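Local structure of TlmII (Streptoalloteichus hindustanus, 4HVM) at residues Val68-Val71 and Gly75-Met78; Gly224-Ala229 and Gly449-Met454; Leu419-Gly422 and Asp427-Ile430. The protein takes part in tallysomycin biosynthesis and belongs to the condensation-domain family of nonribosomal peptide synthetases, whose members may bind phosphopantetheine. All coordinates share one frame; numbering follows the deposited sequence.

Contact 1: Val68-Val71 and Gly75-Met78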
ATOM      1  N   VAL A  68      16.288  -5.164  10.466  1.00 26.10           N
ATOM      2  CA  VAL A  68      17.120  -4.116   9.885  1.00 19.99           C
ATOM      3  C   VAL A  68      16.785  -2.717  10.397  1.00 23.43           C
ATOM      4  O   VAL A  68      15.620  -2.323  10.456  1.00 31.92           O
ATOM      5  CB  VAL A  68      17.048  -4.147   8.338  1.00 17.87           C
ATOM      6  CG1 VAL A  68      17.404  -2.793   7.743  1.00 18.14           C
ATOM      7  CG2 VAL A  68      17.956  -5.243   7.795  1.00 44.58           C
ATOM      8  N   ASN A  69      17.821  -1.984  10.790  1.00 20.17           N
ATOM      9  CA  ASN A  69      17.693  -0.572  11.116  1.00 21.95           C
ATOM     10  C   ASN A  69      18.419   0.261  10.070  1.00 24.17           C
ATOM     11  O   ASN A  69      19.237  -0.263   9.316  1.00 26.18           O
ATOM     12  CB  ASN A  69      18.247  -0.285  12.511  1.00 25.98           C
ATOM     13  CG  ASN A  69      17.398  -0.892  13.609  1.00 30.07           C
ATOM     14  OD1 ASN A  69      17.651  -2.007  14.066  1.00 32.77           O
ATOM     15  ND2 ASN A  69      16.377  -0.159  14.036  1.00 34.05           N
ATOM     16  N   PHE A  70      18.122   1.555  10.020  1.00 27.05           N
ATOM     17  CA  PHE A  70      18.701   2.423   9.001  1.00 20.91           C
ATOM     18  C   PHE A  70      19.694   3.420   9.580  1.00 32.21           C
ATOM     19  O   PHE A  70      19.523   3.910  10.697  1.00 30.98           O
ATOM     20  CB  PHE A  70      17.601   3.153   8.231  1.00 19.93           C
ATOM     21  CG  PHE A  70      16.728   2.239   7.426  1.00 26.09           C
ATOM     22  CD1 PHE A  70      17.123   1.819   6.167  1.00 18.73           C
ATOM     23  CD2 PHE A  70      15.520   1.789   7.929  1.00 24.51           C
ATOM     24  CE1 PHE A  70      16.327   0.971   5.424  1.00 17.67           C
ATOM     25  CE2 PHE A  70      14.719   0.943   7.190  1.00 23.33           C
ATOM     26  CZ  PHE A  70      15.122   0.535   5.935  1.00 21.55           C
ATOM     27  N   VAL A  71      20.736   3.711   8.811  1.00 31.95           N
ATOM     28  CA  VAL A  71      21.750   4.665   9.229  1.00 36.36           C
ATOM     29  C   VAL A  71      21.875   5.779   8.200  1.00 42.79           C
ATOM     30  O   VAL A  71      22.393   5.569   7.102  1.00 46.29           O
ATOM     31  CB  VAL A  71      23.122   3.991   9.407  1.00 39.94           C
ATOM     32  CG1 VAL A  71      24.167   5.027   9.784  1.00 49.63           C
ATOM     33  CG2 VAL A  71      23.046   2.892  10.457  1.00 30.75           C
ATOM     34  N   GLY A  75      24.885   8.970   3.164  1.00 58.26           N
ATOM     35  CA  GLY A  75      23.926   8.183   2.410  1.00 49.71           C
ATOM     36  C   GLY A  75      23.087   7.308   3.321  1.00 47.93           C
ATOM     37  O   GLY A  75      23.272   7.322   4.537  1.00 54.00           O
ATOM     38  N   LEU A  76      22.168   6.544   2.741  1.00 42.80           N
ATOM     39  CA  LEU A  76      21.305   5.660   3.520  1.00 35.90           C
ATOM     40  C   LEU A  76      21.838   4.231   3.507  1.00 36.17           C
ATOM     41  O   LEU A  76      22.172   3.697   2.450  1.00 43.17           O
ATOM     42  CB  LEU A  76      19.880   5.691   2.969  1.00 30.03           C
ATOM     43  CG  LEU A  76      18.789   5.042   3.825  1.00 27.55           C
ATOM     44  CD1 LEU A  76      18.662   5.712   5.192  1.00 25.66           C
ATOM     45  CD2 LEU A  76      17.465   5.077   3.089  1.00 25.22           C
ATOM     46  N   TRP A  77      21.910   3.616   4.683  1.00 29.39           N
ATOM     47  CA  TRP A  77      22.485   2.281   4.811  1.00 30.96           C
ATOM     48  C   TRP A  77      21.616   1.360   5.662  1.00 28.91           C
ATOM     49  O   TRP A  77      20.852   1.818   6.511  1.00 35.28           O
ATOM     50  CB  TRP A  77      23.890   2.361   5.411  1.00 39.99           C
ATOM     51  CG  TRP A  77      24.828   3.234   4.638  1.00 41.65           C
ATOM     52  CD1 TRP A  77      24.948   4.588   4.732  1.00 45.14           C
ATOM     53  CD2 TRP A  77      25.785   2.811   3.657  1.00 41.02           C
ATOM     54  NE1 TRP A  77      25.919   5.038   3.867  1.00 50.78           N
ATOM     55  CE2 TRP A  77      26.449   3.966   3.198  1.00 43.99           C
ATOM     56  CE3 TRP A  77      26.145   1.569   3.124  1.00 39.53           C
ATOM     57  CZ2 TRP A  77      27.449   3.918   2.229  1.00 42.10           C
ATOM     58  CZ3 TRP A  77      27.140   1.523   2.161  1.00 37.38           C
ATOM     59  CH2 TRP A  77      27.780   2.691   1.725  1.00 41.21           C
HETATM   60  N   MSE A  78      21.735   0.058   5.425  1.00 27.23           N
HETATM   61  CA  MSE A  78      21.004  -0.930   6.211  1.00 22.22           C
HETATM   62  C   MSE A  78      21.922  -1.628   7.211  1.00 23.28           C
HETATM   63  O   MSE A  78      23.070  -1.942   6.902  1.00 55.90           O
HETATM   64  CB  MSE A  78      20.312  -1.952   5.302  1.00 25.29           C
HETATM   65  CG  MSE A  78      18.980  -1.477   4.744  1.00 19.85           C
HETATM   66 SE   MSE A  78      18.245  -2.654   3.377  0.72 42.27          SE
HETATM   67  CE  MSE A  78      18.354  -4.361   4.299  1.00 31.86           C
TER
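Val71 and Trp77 face each other as the hydrogen-bonded pair of a beta hairpin made of strands 68-72 and 76-80, which with strand 13-15 forms a small antiparallel sheet. Val71 N gives its hydrogen to Trp77 O at 3.0 Å. The return bond, from Trp77 N to Val71 O at 3.1 Å, is the more bent of the two. Trp77 O also receives a CA-H...O contact from Phe70 CA, so two donors from one strand converge on it. Beyond the pair, Leu76 O is taken by the guanidinium of Arg15, which also makes a cation-pi contact with Trp77, while the indole NE1 is bonded to the carbonyl O of Asp74. Asn69, buried, has both ends of its amide occupied: ND2 by Asp119 O and OD1 by Arg81 NH1. Phe70 and the selenomethionine Met78 project from the other face, where the contacts across the strands are apolar. Their side chains lie side by side, pointing the same way, and Phe70 CE1 lies 3.7 Å from Met78 CG; helix 18-27 meets both through Gln20. The bend of Met78 at its last torsion (chi3 51°) turns the methyl beside the Val68 branches, Met78 CE to Val68 CG2 at 3.6 Å. At the loop end, Val71 O touches the edge of the Trp77 indole, in its plane, 3.6 Å from Trp77 CD1.

Contact 2: Gly224-Ala229 and Gly449-Met454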
ATOM      1  N   GLY A 224     -18.673  -9.573  -2.054  1.00 26.56           N
ATOM      2  CA  GLY A 224     -17.521 -10.182  -2.693  1.00 19.66           C
ATOM      3  C   GLY A 224     -17.759 -10.601  -4.129  1.00 24.77           C
ATOM      4  O   GLY A 224     -16.877 -10.481  -4.977  1.00 25.27           O
ATOM      5  N   SER A 225     -18.965 -11.085  -4.403  1.00 27.80           N
ATOM      6  CA  SER A 225     -19.328 -11.515  -5.744  1.00 32.65           C
ATOM      7  C   SER A 225     -19.309 -10.346  -6.727  1.00 23.44           C
ATOM      8  O   SER A 225     -18.880 -10.492  -7.873  1.00 19.21           O
ATOM      9  CB  SER A 225     -20.710 -12.166  -5.719  1.00 36.76           C
ATOM     10  OG  SER A 225     -21.069 -12.650  -6.997  1.00 43.46           O
ATOM     11  N   ARG A 226     -19.773  -9.187  -6.268  1.00 21.39           N
ATOM     12  CA  ARG A 226     -19.793  -7.979  -7.086  1.00 18.34           C
ATOM     13  C   ARG A 226     -18.375  -7.542  -7.428  1.00 22.87           C
ATOM     14  O   ARG A 226     -18.085  -7.151  -8.559  1.00 20.34           O
ATOM     15  CB  ARG A 226     -20.518  -6.852  -6.349  1.00 22.88           C
ATOM     16  CG  ARG A 226     -20.491  -5.520  -7.075  1.00 18.26           C
ATOM     17  CD  ARG A 226     -21.363  -5.555  -8.318  1.00 30.40           C
ATOM     18  NE  ARG A 226     -22.697  -6.072  -8.027  1.00 34.14           N
ATOM     19  CZ  ARG A 226     -23.670  -5.360  -7.463  1.00 45.41           C
ATOM     20  NH1 ARG A 226     -23.463  -4.093  -7.120  1.00 43.53           N
ATOM     21  NH2 ARG A 226     -24.853  -5.918  -7.237  1.00 50.11           N
ATOM     22  N   TRP A 227     -17.490  -7.617  -6.441  1.00 21.56           N
ATOM     23  CA  TRP A 227     -16.104  -7.216  -6.638  1.00 24.55           C
ATOM     24  C   TRP A 227     -15.368  -8.134  -7.613  1.00 29.43           C
ATOM     25  O   TRP A 227     -14.562  -7.670  -8.419  1.00 26.62           O
ATOM     26  CB  TRP A 227     -15.366  -7.167  -5.301  1.00 26.18           C
ATOM     27  CG  TRP A 227     -13.953  -6.659  -5.407  1.00 19.13           C
ATOM     28  CD1 TRP A 227     -12.807  -7.400  -5.368  1.00 30.21           C
ATOM     29  CD2 TRP A 227     -13.543  -5.296  -5.578  1.00 22.58           C
ATOM     30  NE1 TRP A 227     -11.710  -6.582  -5.499  1.00 19.95           N
ATOM     31  CE2 TRP A 227     -12.135  -5.286  -5.629  1.00 19.51           C
ATOM     32  CE3 TRP A 227     -14.231  -4.085  -5.688  1.00 21.16           C
ATOM     33  CZ2 TRP A 227     -11.403  -4.112  -5.786  1.00 22.63           C
ATOM     34  CZ3 TRP A 227     -13.504  -2.920  -5.845  1.00 19.98           C
ATOM     35  CH2 TRP A 227     -12.104  -2.943  -5.892  1.00 23.29           C
ATOM     36  N   GLN A 228     -15.645  -9.430  -7.539  1.00 35.17           N
ATOM     37  CA  GLN A 228     -14.981 -10.399  -8.405  1.00 38.51           C
ATOM     38  C   GLN A 228     -15.374 -10.219  -9.868  1.00 35.88           C
ATOM     39  O   GLN A 228     -14.517 -10.219 -10.751  1.00 38.29           O
ATOM     40  CB  GLN A 228     -15.266 -11.827  -7.937  1.00 48.69           C
ATOM     41  CG  GLN A 228     -14.601 -12.173  -6.623  1.00 66.65           C
ATOM     42  CD  GLN A 228     -13.098 -12.006  -6.686  1.00 78.22           C
ATOM     43  OE1 GLN A 228     -12.468 -12.322  -7.697  1.00 80.94           O
ATOM     44  NE2 GLN A 228     -12.514 -11.499  -5.606  1.00 79.03           N
ATOM     45  N   ALA A 229     -16.669 -10.055 -10.119  1.00 29.42           N
ATOM     46  CA  ALA A 229     -17.168  -9.897 -11.480  1.00 30.18           C
ATOM     47  C   ALA A 229     -16.630  -8.619 -12.110  1.00 32.84           C
ATOM     48  O   ALA A 229     -16.492  -8.524 -13.329  1.00 43.44           O
ATOM     49  CB  ALA A 229     -18.681  -9.894 -11.491  1.00 18.91           C
ATOM     50  N   GLY A 449     -22.302   6.949  -6.106  1.00 28.08           N
ATOM     51  CA  GLY A 449     -22.029   6.964  -7.532  1.00 18.64           C
ATOM     52  C   GLY A 449     -21.282   5.725  -7.987  1.00 34.96           C
ATOM     53  O   GLY A 449     -21.638   5.110  -8.993  1.00 36.64           O
ATOM     54  N   LEU A 450     -20.241   5.360  -7.245  1.00 29.80           N
ATOM     55  CA  LEU A 450     -19.475   4.156  -7.540  1.00 20.53           C
ATOM     56  C   LEU A 450     -20.344   2.912  -7.428  1.00 24.32           C
ATOM     57  O   LEU A 450     -20.236   1.999  -8.244  1.00 33.31           O
ATOM     58  CB  LEU A 450     -18.283   4.024  -6.593  1.00 17.11           C
ATOM     59  CG  LEU A 450     -17.117   4.997  -6.738  1.00 22.30           C
ATOM     60  CD1 LEU A 450     -15.967   4.589  -5.829  1.00 27.95           C
ATOM     61  CD2 LEU A 450     -16.655   5.068  -8.180  1.00 22.65           C
ATOM     62  N   ASP A 451     -21.201   2.882  -6.411  1.00 20.78           N
ATOM     63  CA  ASP A 451     -22.065   1.734  -6.154  1.00 21.86           C
ATOM     64  C   ASP A 451     -22.983   1.437  -7.334  1.00 24.14           C
ATOM     65  O   ASP A 451     -23.113   0.289  -7.755  1.00 29.04           O
ATOM     66  CB  ASP A 451     -22.887   1.958  -4.884  1.00 24.79           C
ATOM     67  CG  ASP A 451     -23.666   0.729  -4.469  1.00 33.17           C
ATOM     68  OD1 ASP A 451     -23.269  -0.395  -4.846  1.00 35.76           O
ATOM     69  OD2 ASP A 451     -24.679   0.888  -3.756  1.00 39.96           O
ATOM     70  N   ALA A 452     -23.614   2.479  -7.864  1.00 23.20           N
ATOM     71  CA  ALA A 452     -24.496   2.330  -9.011  1.00 25.07           C
ATOM     72  C   ALA A 452     -23.699   1.973 -10.257  1.00 26.49           C
ATOM     73  O   ALA A 452     -24.112   1.125 -11.048  1.00 28.09           O
ATOM     74  CB  ALA A 452     -25.287   3.602  -9.239  1.00 19.62           C
ATOM     75  N   ALA A 453     -22.554   2.623 -10.421  1.00 27.39           N
ATOM     76  CA  ALA A 453     -21.723   2.416 -11.599  1.00 24.58           C
ATOM     77  C   ALA A 453     -21.163   0.997 -11.644  1.00 24.61           C
ATOM     78  O   ALA A 453     -21.057   0.401 -12.715  1.00 22.37           O
ATOM     79  CB  ALA A 453     -20.599   3.438 -11.641  1.00 17.88           C
HETATM   80  N   MSE A 454     -20.811   0.459 -10.479  1.00 24.14           N
HETATM   81  CA  MSE A 454     -20.288  -0.902 -10.396  1.00 16.85           C
HETATM   82  C   MSE A 454     -21.340  -1.924 -10.803  1.00 23.32           C
HETATM   83  O   MSE A 454     -21.056  -2.850 -11.565  1.00 20.59           O
HETATM   84  CB  MSE A 454     -19.778  -1.203  -8.988  1.00 16.30           C
HETATM   85  CG  MSE A 454     -18.365  -0.723  -8.726  1.00 15.84           C
HETATM   86 SE   MSE A 454     -17.729  -1.213  -6.960  0.65 34.36          SE
HETATM   87  CE  MSE A 454     -18.943  -0.107  -5.921  1.00 48.73           C
TER
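Arg226 of helix 224-231 reaches toward Met454 of helix 445-459 in a sparse helix-helix contact beside the six-stranded mixed sheet of the chain. No hydrogen bond joins the two segments: the nearest alpha carbons, those of Arg226 and Met454, are 7.8 Å apart, and little surface is buried. The better packed side belongs to Met454, a buried selenomethionine. The side chain of Met454 packs against Leu220, Val222 and Ile430 of the strands and Leu248 of helix 241-255. Trp227, also buried, lies against Met245 and Met428 and makes no close contact across the helices. The outer side is looser and belongs to Arg226 and Asp451, both partly exposed. With CG anti to the backbone N (chi1 175°) the arginine extends to the partner helix, where it also touches Ala455, next to Met454, and Val458, one turn on. The bend at chi2 (70°) sets Arg226 CD 4.2 Å from Met454 O, and that at chi3 turns the NE end toward Asp451. The Asp451 carboxylate lies at the edge of the guanidinium, near its plane, yet Arg226 NH1 and Asp451 OD1 remain 4.3 Å apart, beyond a salt bridge.

Contact 3: Leu419-Gly422 and Asp427-Ile430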
ATOM      1  N   LEU A 419      -8.537   6.575  -2.106  1.00 24.39           N
ATOM      2  CA  LEU A 419      -9.446   5.439  -2.194  1.00 20.41           C
ATOM      3  C   LEU A 419      -8.707   4.114  -2.010  1.00 20.54           C
ATOM      4  O   LEU A 419      -7.784   3.799  -2.757  1.00 22.15           O
ATOM      5  CB  LEU A 419     -10.184   5.471  -3.536  1.00 22.79           C
ATOM      6  CG  LEU A 419     -11.513   4.729  -3.656  1.00 32.18           C
ATOM      7  CD1 LEU A 419     -12.450   5.486  -4.585  1.00 33.97           C
ATOM      8  CD2 LEU A 419     -11.290   3.312  -4.161  1.00 37.15           C
ATOM      9  N   SER A 420      -9.121   3.344  -1.007  1.00 24.14           N
ATOM     10  CA  SER A 420      -8.486   2.065  -0.709  1.00 18.70           C
ATOM     11  C   SER A 420      -9.529   0.963  -0.542  1.00 21.78           C
ATOM     12  O   SER A 420     -10.673   1.235  -0.184  1.00 28.56           O
ATOM     13  CB  SER A 420      -7.640   2.178   0.558  1.00 27.73           C
ATOM     14  OG  SER A 420      -6.958   0.962   0.814  1.00 65.15           O
ATOM     15  N   VAL A 421      -9.135  -0.281  -0.806  1.00 15.23           N
ATOM     16  CA  VAL A 421     -10.065  -1.406  -0.704  1.00 15.26           C
ATOM     17  C   VAL A 421      -9.519  -2.507   0.200  1.00 15.88           C
ATOM     18  O   VAL A 421      -8.383  -2.944   0.034  1.00 25.77           O
ATOM     19  CB  VAL A 421     -10.386  -2.003  -2.088  1.00 15.46           C
ATOM     20  CG1 VAL A 421     -11.540  -2.989  -1.987  1.00 47.23           C
ATOM     21  CG2 VAL A 421     -10.728  -0.901  -3.072  1.00 20.46           C
ATOM     22  N   GLY A 422     -10.334  -2.955   1.151  1.00 22.02           N
ATOM     23  CA  GLY A 422      -9.916  -3.981   2.089  1.00 22.36           C
ATOM     24  C   GLY A 422     -10.988  -5.025   2.342  1.00 23.20           C
ATOM     25  O   GLY A 422     -12.182  -4.728   2.280  1.00 25.39           O
ATOM     26  N   ASP A 427     -16.700 -10.046   1.976  1.00 30.54           N
ATOM     27  CA  ASP A 427     -17.010  -8.805   1.275  1.00 27.57           C
ATOM     28  C   ASP A 427     -15.773  -7.924   1.127  1.00 18.71           C
ATOM     29  O   ASP A 427     -14.772  -8.128   1.810  1.00 26.13           O
ATOM     30  CB  ASP A 427     -18.099  -8.029   2.019  1.00 30.90           C
ATOM     31  CG  ASP A 427     -19.393  -8.808   2.137  1.00 47.80           C
ATOM     32  OD1 ASP A 427     -19.705  -9.584   1.208  1.00 54.61           O
ATOM     33  OD2 ASP A 427     -20.098  -8.643   3.157  1.00 52.63           O
HETATM   34  N   MSE A 428     -15.851  -6.951   0.226  1.00 17.74           N
HETATM   35  CA  MSE A 428     -14.805  -5.951   0.076  1.00 27.15           C
HETATM   36  C   MSE A 428     -15.352  -4.608   0.535  1.00 26.66           C
HETATM   37  O   MSE A 428     -16.493  -4.259   0.228  1.00 28.30           O
HETATM   38  CB  MSE A 428     -14.358  -5.860  -1.384  1.00 25.64           C
HETATM   39  CG  MSE A 428     -13.697  -7.121  -1.907  1.00 29.73           C
HETATM   40 SE   MSE A 428     -11.991  -7.451  -1.020  0.65 40.86          SE
HETATM   41  CE  MSE A 428     -10.787  -6.498  -2.223  1.00 39.69           C
ATOM     42  N   VAL A 429     -14.548  -3.860   1.280  1.00 18.99           N
ATOM     43  CA  VAL A 429     -14.969  -2.549   1.753  1.00 15.26           C
ATOM     44  C   VAL A 429     -14.112  -1.449   1.145  1.00 24.56           C
ATOM     45  O   VAL A 429     -12.889  -1.453   1.286  1.00 27.86           O
ATOM     46  CB  VAL A 429     -14.916  -2.456   3.288  1.00 17.53           C
ATOM     47  CG1 VAL A 429     -15.251  -1.045   3.753  1.00 15.15           C
ATOM     48  CG2 VAL A 429     -15.869  -3.456   3.902  1.00 16.28           C
ATOM     49  N   ILE A 430     -14.762  -0.516   0.460  1.00 19.96           N
ATOM     50  CA  ILE A 430     -14.075   0.631  -0.117  1.00 21.44           C
ATOM     51  C   ILE A 430     -13.976   1.772   0.897  1.00 24.46           C
ATOM     52  O   ILE A 430     -14.986   2.347   1.298  1.00 31.36           O
ATOM     53  CB  ILE A 430     -14.797   1.132  -1.379  1.00 14.10           C
ATOM     54  CG1 ILE A 430     -14.840   0.028  -2.436  1.00 14.27           C
ATOM     55  CG2 ILE A 430     -14.109   2.363  -1.927  1.00 14.08           C
ATOM     56  CD1 ILE A 430     -15.579   0.419  -3.701  1.00 14.36           C
TER
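Segments 419-422 and 427-430 run antiparallel, their axes 4.7 Å apart at an angle of 160°, within the beta hairpin of strands 417-424 and 427-434, with Gly422 and Val429 as a hydrogen-bonded pair and Val421 and Ile430 as the adjoining non-hydrogen-bonded one. Val429 N bonds to Gly422 O at 2.7 Å, and Gly422 N returns to Val429 O at 3.0 Å. Alongside, CA-H...O contacts run from Val421 CA to Val429 O and from Ile430 CA to Ser420 O. Val421 and Ile430 share one face of the sheet. There Leu419 and Ile430 slant across each other, and Leu419 CD2 lies 3.7 Å from Ile430 CG2, the branch that stands anti to the backbone N. Both residues also rest on Met245 of helix 241-255. The selenomethionine Met428 folds at its second and third torsions (chi2 -67°); its side chain and that of Val421 cross at about a right angle, with Met428 CE 3.6 Å from Val421 CG1, and Trp227 touches both. On one edge of the hairpin, Met428 and Ile430 make backbone bonds to Val222 and Leu220; on the other, Leu419 bonds to Ala360 and His362. Backbone bonds on both edges make the hairpin an interior part of the six-stranded sheet, and the apolar face of Leu419, Val421 and Ile430 packs against helices 224-231 and 241-255.

Overall arrangement
From the N terminus, contact 1 (68-71 with 75-78) comes first and closes a tight hairpin turn of three residues in the small three-stranded sheet. The chain then forms most of the five-stranded sheet, which strand 385-388 joins later, before contact 2 opens at 224-229. Contact 2 closes only at 449-454, after a loop of 219 residues, and contact 3 (419-422 with 427-430) is nested inside it as a second hairpin. Contacts 2 and 3 touch, their centres 11 Å apart: Trp227 reaches Val421 and Met428, and Leu450 meets Leu419, so helices 224-231 and 445-459 are joined to the six-stranded sheet. Contact 1 lies across the chain's centre, about 34 Å from contact 3, centre to centre.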